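Local coordinates for NS3-like protein (Alongshan virus, PDB 6M40), which is an NS3-like helicase domain that probably hydrolyses ATP and other ribonucleoside triphosphates, binds RNA and drives its unwinding, at residues A[196-201]-A[263-268]; A[222-227]-A[246-251]; A[267-272]-A[291-296]. All coordinates share one frame; numbering follows the deposited sequence.

Interaction 1 (A[196-201]-A[263-268]); sequences AVFVPG and DAVFDT
Phe198 turns the edge of its ring, not a face, to the partner strand: CD2 lies 4.1 Å from Val265 CG1, which sits near the ring plane. The ring of Phe266 behaves alike on the reverse side of the sheet. Its edge, near the ring plane, is where the carbonyl oxygen of Ala196 lies, while the ring itself stacks with Tyr309 and meets Val179 and Val183 of helix 179-189. In Phe198, CG stands beside the backbone N and anti to the carbonyl carbon (chi1 -88°), and the ring reaches Ser254 and Thr250 besides Val265. The pairing that sets these edges against the neighbouring strand is a parallel strand pairing in the second RecA-like domain of a superfamily 2 helicase, in which segment 196-201 matches motif IV of flavivirus NS3. Ala196, Phe198, Val265 and Asp267 share one face; Val197 and Phe266 share the other, where Val197 CG1 meets Phe266 CB at 4.2 Å. Between the faces runs the backbone ladder. Phe266 N donates to Ala196 O at 2.8 Å, and Phe198 N donates to Phe266 O. Ala196 N reaches Ala264 O more obliquely, with an N-H...O angle of 136°. Where the regular pairing stops, Thr268 takes over. Its N donates to Phe198 O at 3.2 Å, and its OG1, set beside that same N (chi1 -43°), donates to the same oxygen at a modelled length too short to be trusted. The other branch, Thr268 CG2, comes within 3.7 Å of Pro200 CD, the two side chains crossing at about a right angle. Asp267 grazes Phe198 CB with OD1 at 4.2 Å, but its carboxylate finds a firmer partner in Tyr308, whose hydroxyl is hydrogen-bonded to OD2.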
loop_
_atom_site.group_PDB
_atom_site.type_symbol
_atom_site.label_atom_id
_atom_site.label_comp_id
_atom_site.label_asym_id
_atom_site.label_seq_id
_atom_site.Cartn_x
_atom_site.Cartn_y
_atom_site.Cartn_z
ATOM N N ALA A 196 2.826 1.846 19.527
ATOM C CA ALA A 196 3.436 2.087 18.225
ATOM C C ALA A 196 3.260 3.533 17.783
ATOM O O ALA A 196 2.189 4.126 17.952
ATOM C CB ALA A 196 2.847 1.173 17.145
ATOM N N VAL A 197 4.305 4.078 17.167
ATOM C CA VAL A 197 4.319 5.452 16.678
ATOM C C VAL A 197 4.511 5.433 15.167
ATOM O O VAL A 197 5.482 4.853 14.666
ATOM C CB VAL A 197 5.431 6.279 17.349
ATOM C CG1 VAL A 197 5.194 7.767 17.113
ATOM C CG2 VAL A 197 5.500 5.963 18.827
ATOM N N PHE A 198 3.603 6.087 14.446
ATOM C CA PHE A 198 3.674 6.184 12.991
ATOM C C PHE A 198 4.301 7.522 12.618
ATOM O O PHE A 198 3.686 8.580 12.792
ATOM C CB PHE A 198 2.290 6.010 12.374
ATOM C CG PHE A 198 1.935 4.575 12.102
ATOM C CD1 PHE A 198 2.546 3.892 11.060
ATOM C CD2 PHE A 198 0.997 3.905 12.877
ATOM C CE1 PHE A 198 2.233 2.570 10.797
ATOM C CE2 PHE A 198 0.684 2.583 12.612
ATOM C CZ PHE A 198 1.301 1.922 11.574
ATOM N N VAL A 199 5.517 7.455 12.084
ATOM C CA VAL A 199 6.378 8.610 11.838
ATOM C C VAL A 199 6.592 8.767 10.334
ATOM O O VAL A 199 6.714 7.760 9.625
ATOM C CB VAL A 199 7.706 8.440 12.596
ATOM C CG1 VAL A 199 8.830 9.201 11.916
ATOM C CG2 VAL A 199 7.539 8.880 14.043
ATOM N N PRO A 200 6.639 10.005 9.792
ATOM C CA PRO A 200 6.713 10.172 8.331
ATOM C C PRO A 200 7.957 9.575 7.688
ATOM O O PRO A 200 7.840 8.698 6.830
ATOM C CB PRO A 200 6.682 11.699 8.149
ATOM C CG PRO A 200 7.048 12.280 9.488
ATOM C CD PRO A 200 6.505 11.297 10.484
ATOM N N GLY A 201 9.141 10.046 8.062
ATOM C CA GLY A 201 10.357 9.542 7.458
ATOM C C GLY A 201 11.306 8.906 8.447
ATOM O O GLY A 201 11.189 9.110 9.657
ATOM N N ASP A 263 -1.629 -2.200 22.080
ATOM C CA ASP A 263 -2.677 -1.572 22.869
ATOM C C ASP A 263 -2.940 -0.107 22.524
ATOM O O ASP A 263 -4.003 0.405 22.886
ATOM C CB ASP A 263 -2.342 -1.666 24.374
ATOM C CG ASP A 263 -2.098 -3.097 24.853
ATOM O OD1 ASP A 263 -2.876 -4.008 24.496
ATOM O OD2 ASP A 263 -1.127 -3.311 25.609
ATOM N N ALA A 264 -2.017 0.584 21.850
ATOM C CA ALA A 264 -2.248 1.982 21.490
ATOM C C ALA A 264 -1.399 2.375 20.286
ATOM O O ALA A 264 -0.387 1.741 19.982
ATOM C CB ALA A 264 -1.949 2.924 22.665
ATOM N N VAL A 265 -1.810 3.465 19.636
ATOM C CA VAL A 265 -1.163 3.984 18.432
ATOM C C VAL A 265 -1.054 5.501 18.539
ATOM O O VAL A 265 -2.045 6.177 18.827
ATOM C CB VAL A 265 -1.948 3.602 17.159
ATOM C CG1 VAL A 265 -1.602 4.538 16.009
ATOM C CG2 VAL A 265 -1.691 2.158 16.771
ATOM N N PHE A 266 0.139 6.037 18.289
ATOM C CA PHE A 266 0.361 7.480 18.247
ATOM C C PHE A 266 0.643 7.901 16.810
ATOM O O PHE A 266 1.594 7.412 16.191
ATOM C CB PHE A 266 1.512 7.882 19.167
ATOM C CG PHE A 266 1.184 7.744 20.616
ATOM C CD1 PHE A 266 1.309 6.524 21.252
ATOM C CD2 PHE A 266 0.723 8.831 21.341
ATOM C CE1 PHE A 266 0.994 6.389 22.590
ATOM C CE2 PHE A 266 0.411 8.703 22.675
ATOM C CZ PHE A 266 0.546 7.479 23.300
ATOM N N ASP A 267 -0.184 8.800 16.279
ATOM C CA ASP A 267 -0.146 9.171 14.869
ATOM C C ASP A 267 0.437 10.569 14.726
ATOM O O ASP A 267 -0.147 11.548 15.199
ATOM C CB ASP A 267 -1.541 9.104 14.249
ATOM C CG ASP A 267 -1.513 8.817 12.749
ATOM O OD1 ASP A 267 -0.499 9.116 12.075
ATOM O OD2 ASP A 267 -2.523 8.286 12.235
ATOM N N THR A 268 1.600 10.654 14.083
ATOM C CA THR A 268 2.073 11.939 13.578
ATOM C C THR A 268 1.043 12.571 12.658
ATOM O O THR A 268 0.879 13.795 12.637
ATOM C CB THR A 268 3.374 11.754 12.805
ATOM O OG1 THR A 268 4.243 10.859 13.504
ATOM C CG2 THR A 268 4.071 13.085 12.604
#

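Interaction 2 (A[222-227]-A[246-251]); sequences TTIVLS and MCVVTT
Val248 divides its two methyl groups between two residues of the neighbouring strand. CG1, anti to the backbone N (chi1 176°), touches Leu226 CD1 at 3.8 Å, and CG2, beside that N, touches Ile224 CG2 at 4.1 Å; both pairs of side chains meet at a slant. A step further on, Leu226 CB lies 4.1 Å from Thr250 CB, so this face of the pairing is apolar from Ile224 to the base of Thr250. On the reverse face side chains meet backbone more than each other: the Val225 CG1 methyl approaches Val249 O at 3.9 Å. Behind these contacts stands an unbroken parallel ladder of five hydrogen bonds. It starts with Cys247 N to Thr222 O at 2.9 Å, passes through Ile224, Val249 and Leu226, and closes with Thr251 N to Leu226 O at 3.1 Å. The two strand axes, 25° apart, show the usual twist of such a sheet. Further out, helix 231-237 links the strands as a beta-alpha-beta crossover and covers the Ile224 and Leu226 face through Leu237, Tyr231, Asn234 and Ile235. Helix 208-216 lies against Thr223 and Val249 on the opposite face, while strand 194-198 takes the far side of strand 246-250, which thereby runs between two parallel neighbours.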
loop_
_atom_site.group_PDB
_atom_site.type_symbol
_atom_site.label_atom_id
_atom_site.label_comp_id
_atom_site.label_asym_id
_atom_site.label_seq_id
_atom_site.Cartn_x
_atom_site.Cartn_y
_atom_site.Cartn_z
ATOM N N THR A 222 11.209 -0.039 25.574
ATOM C CA THR A 222 12.289 -0.317 24.633
ATOM C C THR A 222 11.788 -0.065 23.217
ATOM O O THR A 222 10.724 -0.563 22.833
ATOM C CB THR A 222 12.798 -1.756 24.750
ATOM O OG1 THR A 222 12.328 -2.536 23.641
ATOM C CG2 THR A 222 12.349 -2.398 26.055
ATOM N N THR A 223 12.559 0.700 22.444
ATOM C CA THR A 223 12.129 1.153 21.130
ATOM C C THR A 223 12.632 0.217 20.039
ATOM O O THR A 223 13.835 -0.055 19.941
ATOM C CB THR A 223 12.622 2.571 20.851
ATOM O OG1 THR A 223 14.052 2.576 20.816
ATOM C CG2 THR A 223 12.142 3.531 21.927
ATOM N N ILE A 224 11.701 -0.244 19.210
ATOM C CA ILE A 224 11.975 -1.096 18.060
ATOM C C ILE A 224 11.661 -0.253 16.829
ATOM O O ILE A 224 10.496 0.003 16.512
ATOM C CB ILE A 224 11.154 -2.394 18.106
ATOM C CG1 ILE A 224 12.035 -3.563 18.563
ATOM C CG2 ILE A 224 10.499 -2.689 16.772
ATOM C CD1 ILE A 224 11.284 -4.858 18.796
ATOM N N VAL A 225 12.701 0.207 16.144
ATOM C CA VAL A 225 12.514 1.012 14.943
ATOM C C VAL A 225 12.219 0.087 13.774
ATOM O O VAL A 225 12.857 -0.961 13.615
ATOM C CB VAL A 225 13.754 1.881 14.673
ATOM C CG1 VAL A 225 13.478 2.869 13.553
ATOM C CG2 VAL A 225 14.171 2.611 15.941
ATOM N N LEU A 226 11.241 0.460 12.952
ATOM C CA LEU A 226 10.846 -0.337 11.795
ATOM C C LEU A 226 10.753 0.575 10.582
ATOM O O LEU A 226 9.874 1.438 10.514
ATOM C CB LEU A 226 9.518 -1.053 12.041
ATOM C CG LEU A 226 9.562 -2.382 12.801
ATOM C CD1 LEU A 226 8.153 -2.909 13.011
ATOM C CD2 LEU A 226 10.412 -3.397 12.057
ATOM N N SER A 227 11.663 0.384 9.635
ATOM C CA SER A 227 11.607 1.040 8.339
ATOM C C SER A 227 11.856 -0.016 7.274
ATOM O O SER A 227 12.337 -1.115 7.567
ATOM C CB SER A 227 12.636 2.170 8.223
ATOM O OG SER A 227 13.958 1.671 8.305
HETATM N N MSE A 246 7.141 -1.774 25.254
HETATM C CA MSE A 246 7.648 -1.754 23.884
HETATM C C MSE A 246 7.078 -0.599 23.068
HETATM O O MSE A 246 5.870 -0.359 23.080
HETATM C CB MSE A 246 7.318 -3.069 23.179
HETATM C CG MSE A 246 7.169 -2.905 21.678
HETATM SE SE MSE A 246 6.889 -4.605 20.746
HETATM C CE MSE A 246 4.951 -4.458 20.456
ATOM N N CYS A 247 7.937 0.082 22.316
ATOM C CA CYS A 247 7.506 1.192 21.470
ATOM C C CYS A 247 8.010 0.978 20.046
ATOM O O CYS A 247 9.179 1.228 19.747
ATOM C CB CYS A 247 7.995 2.523 22.027
ATOM S SG CYS A 247 7.280 3.964 21.198
ATOM N N VAL A 248 7.116 0.529 19.173
ATOM C CA VAL A 248 7.400 0.457 17.747
ATOM C C VAL A 248 7.321 1.866 17.174
ATOM O O VAL A 248 6.255 2.485 17.169
ATOM C CB VAL A 248 6.428 -0.475 17.026
ATOM C CG1 VAL A 248 6.683 -0.447 15.520
ATOM C CG2 VAL A 248 6.549 -1.896 17.552
ATOM N N VAL A 249 8.457 2.383 16.716
ATOM C CA VAL A 249 8.501 3.597 15.915
ATOM C C VAL A 249 8.650 3.148 14.468
ATOM O O VAL A 249 9.665 2.541 14.104
ATOM C CB VAL A 249 9.650 4.527 16.342
ATOM C CG1 VAL A 249 9.422 5.921 15.788
ATOM C CG2 VAL A 249 9.762 4.556 17.860
ATOM N N THR A 250 7.649 3.437 13.639
ATOM C CA THR A 250 7.558 2.834 12.319
ATOM C C THR A 250 7.209 3.871 11.263
ATOM O O THR A 250 6.515 4.855 11.530
ATOM C CB THR A 250 6.514 1.697 12.300
ATOM O OG1 THR A 250 6.299 1.235 10.958
ATOM C CG2 THR A 250 5.187 2.165 12.893
ATOM N N THR A 251 7.735 3.644 10.057
ATOM C CA THR A 251 7.273 4.313 8.845
ATOM C C THR A 251 6.041 3.562 8.381
ATOM O O THR A 251 5.483 2.781 9.154
ATOM C CB THR A 251 8.364 4.336 7.787
ATOM O OG1 THR A 251 8.530 3.030 7.220
ATOM C CG2 THR A 251 9.688 4.772 8.423
#

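Interaction 3 (A[267-272]-A[291-296]); sequences DTCQQY and AQTCQR
Arg296 passes its side chain across that of Asp267 at about a right angle and ends on the backbone of Gln270. Its CB starts 3.7 Å from Asp267 OD2. A chi2 of 171° sends CD straight on, 3.6 Å from Asp267 OD1, and the chain stays extended to NE. At the tip NH1 faces two ways: toward Asp267 OD1, in a long and weak salt bridge of 3.5 Å, and toward Gln270 O at 3.3 Å. NH2 donates to that same carbonyl oxygen at 3.2 Å, so two nitrogens grip one atom end-on. Gln270 O lies close to the guanidinium plane, whereas both donors stand above the carbonyl plane on one side of it. The carboxylate and guanidinium planes are 78° apart, which excludes a flat, two-pronged ion pair. Helix 290-297 carries the opening of the Gln-Arg-Arg-Gly-Arg signature, beginning at Gln295, which is motif VI of superfamily 2 helicases; in relatives this motif lines the ATP cleft between the two RecA-like domains. The receiving chain is held in shape by an Asx turn, Cys269 N donating to Asp267 OD1 at 2.8 Å from above the carboxylate plane. One turn back along the helix, Gln292 CG covers one face of the guanidinium, 3.7 Å above its plane and toward the rim. Gln271 OE1 and Gln292 NE2 are modelled too close and at a poor angle, so no bond is read there; the other amide atom, Gln292 OE1, is hydrogen-bonded to Ser252. Thr293 CG2 lies 4.0 Å from Cys269 SG.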
loop_
_atom_site.group_PDB
_atom_site.type_symbol
_atom_site.label_atom_id
_atom_site.label_comp_id
_atom_site.label_asym_id
_atom_site.label_seq_id
_atom_site.Cartn_x
_atom_site.Cartn_y
_atom_site.Cartn_z
ATOM N N ASP A 267 -0.184 8.800 16.279
ATOM C CA ASP A 267 -0.146 9.171 14.869
ATOM C C ASP A 267 0.437 10.569 14.726
ATOM O O ASP A 267 -0.147 11.548 15.199
ATOM C CB ASP A 267 -1.541 9.104 14.249
ATOM C CG ASP A 267 -1.513 8.817 12.749
ATOM O OD1 ASP A 267 -0.499 9.116 12.075
ATOM O OD2 ASP A 267 -2.523 8.286 12.235
ATOM N N THR A 268 1.600 10.654 14.083
ATOM C CA THR A 268 2.073 11.939 13.578
ATOM C C THR A 268 1.043 12.571 12.658
ATOM O O THR A 268 0.879 13.795 12.637
ATOM C CB THR A 268 3.374 11.754 12.805
ATOM O OG1 THR A 268 4.243 10.859 13.504
ATOM C CG2 THR A 268 4.071 13.085 12.604
ATOM N N CYS A 269 0.341 11.739 11.885
ATOM C CA CYS A 269 -0.562 12.195 10.833
ATOM C C CYS A 269 0.219 12.923 9.735
ATOM O O CYS A 269 -0.185 13.977 9.236
ATOM C CB CYS A 269 -1.682 13.055 11.418
ATOM S SG CYS A 269 -2.925 12.057 12.261
ATOM N N GLN A 270 1.340 12.316 9.334
ATOM C CA GLN A 270 2.257 12.897 8.363
ATOM C C GLN A 270 3.003 11.778 7.636
ATOM O O GLN A 270 3.337 10.754 8.241
ATOM C CB GLN A 270 3.265 13.846 9.035
ATOM C CG GLN A 270 2.641 15.051 9.735
ATOM C CD GLN A 270 3.671 16.092 10.153
ATOM O OE1 GLN A 270 4.822 15.766 10.446
ATOM N NE2 GLN A 270 3.260 17.353 10.171
ATOM N N GLN A 271 3.283 11.990 6.347
ATOM C CA GLN A 271 3.960 10.987 5.534
ATOM C C GLN A 271 5.013 11.635 4.646
ATOM O O GLN A 271 4.977 12.835 4.383
ATOM C CB GLN A 271 2.967 10.212 4.665
ATOM C CG GLN A 271 3.554 8.971 4.001
ATOM C CD GLN A 271 2.472 8.060 3.473
ATOM O OE1 GLN A 271 1.310 8.157 3.881
ATOM N NE2 GLN A 271 2.842 7.165 2.567
ATOM N N TYR A 272 5.944 10.811 4.166
ATOM C CA TYR A 272 7.031 11.249 3.291
ATOM C C TYR A 272 6.714 10.779 1.871
ATOM O O TYR A 272 7.250 9.784 1.383
ATOM C CB TYR A 272 8.393 10.712 3.793
ATOM C CG TYR A 272 9.590 11.167 2.983
ATOM C CD1 TYR A 272 9.998 12.498 2.993
ATOM C CD2 TYR A 272 10.321 10.261 2.225
ATOM C CE1 TYR A 272 11.086 12.916 2.261
ATOM C CE2 TYR A 272 11.422 10.672 1.486
ATOM C CZ TYR A 272 11.800 11.999 1.510
ATOM O OH TYR A 272 12.891 12.416 0.778
ATOM N N ALA A 291 -7.238 7.851 3.974
ATOM C CA ALA A 291 -7.094 6.403 3.910
ATOM C C ALA A 291 -5.849 5.934 4.651
ATOM O O ALA A 291 -5.831 4.830 5.206
ATOM C CB ALA A 291 -7.051 5.954 2.452
ATOM N N GLN A 292 -4.800 6.756 4.667
ATOM C CA GLN A 292 -3.585 6.410 5.396
ATOM C C GLN A 292 -3.850 6.326 6.896
ATOM O O GLN A 292 -3.552 5.312 7.536
ATOM C CB GLN A 292 -2.505 7.448 5.101
ATOM C CG GLN A 292 -1.168 7.194 5.772
ATOM C CD GLN A 292 -0.400 6.082 5.122
ATOM O OE1 GLN A 292 0.048 5.152 5.794
ATOM N NE2 GLN A 292 -0.244 6.156 3.803
ATOM N N THR A 293 -4.415 7.389 7.473
ATOM C CA THR A 293 -4.703 7.396 8.903
ATOM C C THR A 293 -5.757 6.365 9.270
ATOM O O THR A 293 -5.710 5.788 10.365
ATOM C CB THR A 293 -5.179 8.777 9.339
ATOM O OG1 THR A 293 -6.321 9.157 8.562
ATOM C CG2 THR A 293 -4.079 9.811 9.163
ATOM N N CYS A 294 -6.709 6.118 8.372
ATOM C CA CYS A 294 -7.704 5.087 8.632
ATOM C C CYS A 294 -7.056 3.720 8.827
ATOM O O CYS A 294 -7.565 2.897 9.587
ATOM C CB CYS A 294 -8.704 5.031 7.483
ATOM S SG CYS A 294 -9.882 3.694 7.659
ATOM N N GLN A 295 -5.950 3.453 8.140
ATOM C CA GLN A 295 -5.230 2.196 8.298
ATOM C C GLN A 295 -4.253 2.223 9.464
ATOM O O GLN A 295 -4.089 1.207 10.151
ATOM C CB GLN A 295 -4.477 1.852 7.011
ATOM C CG GLN A 295 -5.329 1.129 5.960
ATOM C CD GLN A 295 -5.472 -0.356 6.251
ATOM O OE1 GLN A 295 -6.577 -0.892 6.269
ATOM N NE2 GLN A 295 -4.349 -1.033 6.463
ATOM N N ARG A 296 -3.623 3.373 9.711
ATOM C CA ARG A 296 -2.771 3.522 10.881
ATOM C C ARG A 296 -3.577 3.369 12.158
ATOM O O ARG A 296 -3.110 2.756 13.125
ATOM C CB ARG A 296 -2.085 4.883 10.853
ATOM C CG ARG A 296 -1.001 5.029 9.803
ATOM C CD ARG A 296 -0.537 6.480 9.695
ATOM N NE ARG A 296 0.784 6.575 9.085
ATOM C CZ ARG A 296 1.353 7.710 8.689
ATOM N NH1 ARG A 296 0.712 8.864 8.814
ATOM N NH2 ARG A 296 2.565 7.686 8.155
#

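Buried surroundings are common to all three contacts, yet their chemistry shifts with position. Interaction 1 is wholly buried, while interactions 2 and 3 each include partly exposed residues. Interactions 1 and 2 are neighbouring strand pairs of one sheet: strand 194-198 pairs with strand 264-276 in the first and on its other side with strand 246-250 of the second, so both rest on parallel backbone ladders flanked by apolar side chains. Interaction 3 picks up where interaction 1 ends, sharing Asp267 and Thr268, and there strand pairing gives way to a helix whose arginine grips a backbone carbonyl, with a weak ion pair beside it. Interactions 2 and 3 do not touch; their nearest atoms are about 5 Å apart.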